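Local coordinates for protein putative oxidoreductase (Magnetospirillum magnetotacticum, PDB 3C1A) that is a putative oxidoreductase of the Gfo/Idh/MocA type that probably uses a nicotinamide adenine dinucleotide cofactor held by its Rossmann-fold domain, at residues A[70-75]-A[93-98]. Numbering follows the deposited sequence.
Sequences VEAVII and GKAVLV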
loop_
_atom_site.group_PDB
_atom_site.type_symbol
_atom_site.label_atom_id
_atom_site.label_comp_id
_atom_site.label_asym_id
_atom_site.label_seq_id
_atom_site.Cartn_x
_atom_site.Cartn_y
_atom_site.Cartn_z
ATOM N N VAL A 70 -11.932 -7.531 -20.968
ATOM C CA VAL A 70 -11.276 -7.189 -19.702
ATOM C C VAL A 70 -12.220 -6.302 -18.927
ATOM O O VAL A 70 -12.655 -5.280 -19.435
ATOM C CB VAL A 70 -9.924 -6.466 -19.932
ATOM C CG1 VAL A 70 -9.412 -5.870 -18.647
ATOM C CG2 VAL A 70 -8.898 -7.431 -20.534
ATOM N N GLU A 71 -12.532 -6.681 -17.696
ATOM C CA GLU A 71 -13.410 -5.866 -16.845
ATOM C C GLU A 71 -12.647 -4.839 -15.984
ATOM O O GLU A 71 -13.195 -3.790 -15.638
ATOM C CB GLU A 71 -14.243 -6.769 -15.958
ATOM C CG GLU A 71 -15.245 -7.575 -16.760
ATOM C CD GLU A 71 -16.142 -8.414 -15.905
ATOM O OE1 GLU A 71 -17.207 -7.916 -15.493
ATOM O OE2 GLU A 71 -15.798 -9.589 -15.691
ATOM N N ALA A 72 -11.401 -5.167 -15.635
ATOM C CA ALA A 72 -10.607 -4.412 -14.667
ATOM C C ALA A 72 -9.124 -4.667 -14.899
ATOM O O ALA A 72 -8.747 -5.728 -15.368
ATOM C CB ALA A 72 -11.005 -4.816 -13.215
ATOM N N VAL A 73 -8.300 -3.664 -14.591
ATOM C CA VAL A 73 -6.849 -3.708 -14.827
ATOM C C VAL A 73 -6.086 -3.529 -13.504
ATOM O O VAL A 73 -6.374 -2.592 -12.752
ATOM C CB VAL A 73 -6.393 -2.589 -15.811
ATOM C CG1 VAL A 73 -4.913 -2.728 -16.131
ATOM C CG2 VAL A 73 -7.237 -2.607 -17.111
ATOM N N ILE A 74 -5.131 -4.423 -13.228
ATOM C CA ILE A 74 -4.189 -4.241 -12.153
ATOM C C ILE A 74 -2.885 -3.626 -12.737
ATOM O O ILE A 74 -2.250 -4.199 -13.653
ATOM C CB ILE A 74 -3.887 -5.590 -11.467
ATOM C CG1 ILE A 74 -5.194 -6.260 -10.996
ATOM C CG2 ILE A 74 -2.878 -5.435 -10.322
ATOM C CD1 ILE A 74 -4.974 -7.543 -10.147
ATOM N N ILE A 75 -2.510 -2.451 -12.248
ATOM C CA ILE A 75 -1.345 -1.753 -12.734
ATOM C C ILE A 75 -0.203 -1.928 -11.686
ATOM O O ILE A 75 -0.190 -1.285 -10.630
ATOM C CB ILE A 75 -1.704 -0.238 -13.060
ATOM C CG1 ILE A 75 -2.772 -0.179 -14.166
ATOM C CG2 ILE A 75 -0.505 0.518 -13.490
ATOM C CD1 ILE A 75 -3.509 1.161 -14.254
ATOM N N GLY A 93 -13.026 2.888 -19.500
ATOM C CA GLY A 93 -14.076 2.349 -18.658
ATOM C C GLY A 93 -13.707 1.133 -17.820
ATOM O O GLY A 93 -14.591 0.500 -17.272
ATOM N N LYS A 94 -12.418 0.828 -17.656
ATOM C CA LYS A 94 -12.024 -0.334 -16.849
ATOM C C LYS A 94 -11.595 0.087 -15.467
ATOM O O LYS A 94 -10.753 0.983 -15.317
ATOM C CB LYS A 94 -10.900 -1.105 -17.503
ATOM C CG LYS A 94 -11.370 -1.796 -18.759
ATOM C CD LYS A 94 -10.270 -1.978 -19.700
ATOM C CE LYS A 94 -10.701 -2.876 -20.872
ATOM N NZ LYS A 94 -12.002 -2.520 -21.439
ATOM N N ALA A 95 -12.159 -0.576 -14.466
ATOM C CA ALA A 95 -11.734 -0.400 -13.086
ATOM C C ALA A 95 -10.252 -0.700 -12.891
ATOM O O ALA A 95 -9.703 -1.610 -13.555
ATOM C CB ALA A 95 -12.528 -1.294 -12.183
ATOM N N VAL A 96 -9.621 0.053 -11.971
ATOM C CA VAL A 96 -8.153 0.013 -11.787
ATOM C C VAL A 96 -7.792 -0.264 -10.346
ATOM O O VAL A 96 -8.356 0.357 -9.444
ATOM C CB VAL A 96 -7.466 1.359 -12.198
ATOM C CG1 VAL A 96 -6.024 1.309 -11.846
ATOM C CG2 VAL A 96 -7.656 1.667 -13.727
ATOM N N LEU A 97 -6.886 -1.227 -10.137
ATOM C CA LEU A 97 -6.162 -1.414 -8.880
ATOM C C LEU A 97 -4.716 -1.130 -9.165
ATOM O O LEU A 97 -4.090 -1.873 -9.940
ATOM C CB LEU A 97 -6.301 -2.866 -8.358
ATOM C CG LEU A 97 -5.539 -3.160 -7.049
ATOM C CD1 LEU A 97 -6.028 -2.338 -5.824
ATOM C CD2 LEU A 97 -5.617 -4.667 -6.736
ATOM N N VAL A 98 -4.204 0.016 -8.670
ATOM C CA VAL A 98 -2.839 0.405 -8.946
ATOM C C VAL A 98 -1.959 0.312 -7.729
ATOM O O VAL A 98 -2.356 0.682 -6.615
ATOM C CB VAL A 98 -2.772 1.835 -9.514
ATOM C CG1 VAL A 98 -3.482 2.754 -8.600
ATOM C CG2 VAL A 98 -1.335 2.206 -9.771
#
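Lys94 sets CG anti to its own carbonyl carbon (chi1 -69°) and stays extended through chi3, which carries its methylene chain past Val73 to Val70, where CE lies 3.8 Å from Val70 CB. The two side chains meet there at about a right angle. On the way, in one of the two conformers modelled for Val73, CG2 lies 4.0 Å from Lys94 CB, a less certain contact. A bend at chi4 (46°) then turns the ammonium group to the backbone carbonyl of Ala67, its hydrogen-bond partner. An alanine in place of Lys94 would probably leave that carbonyl without its charged mate and open a gap beside Val70. Beyond this end, strands 72-76 and 95-99 run parallel as neighbours in the six-stranded Rossmann sheet, linked by helix 82-91 in a beta-alpha-beta crossover. Val73 sits between two bonds: its N donates to Ala95 O (2.7 Å), and its O accepts from Leu97 N (3.0 Å). Ile75 N continues the ladder to Leu97 O (2.9 Å). On the face turned to helix 82-91, Ile75 CD1 presses on Val96 CG1 at 3.5 Å, a close methyl-methyl approach, and Ile75 CB meets Val98 CG2. On the opposite face, Ala72 CB and Ala95 CB lie 4.0 Å apart, while Ile74 CG1 approaches Leu97 CB more loosely, at 4.4 Å.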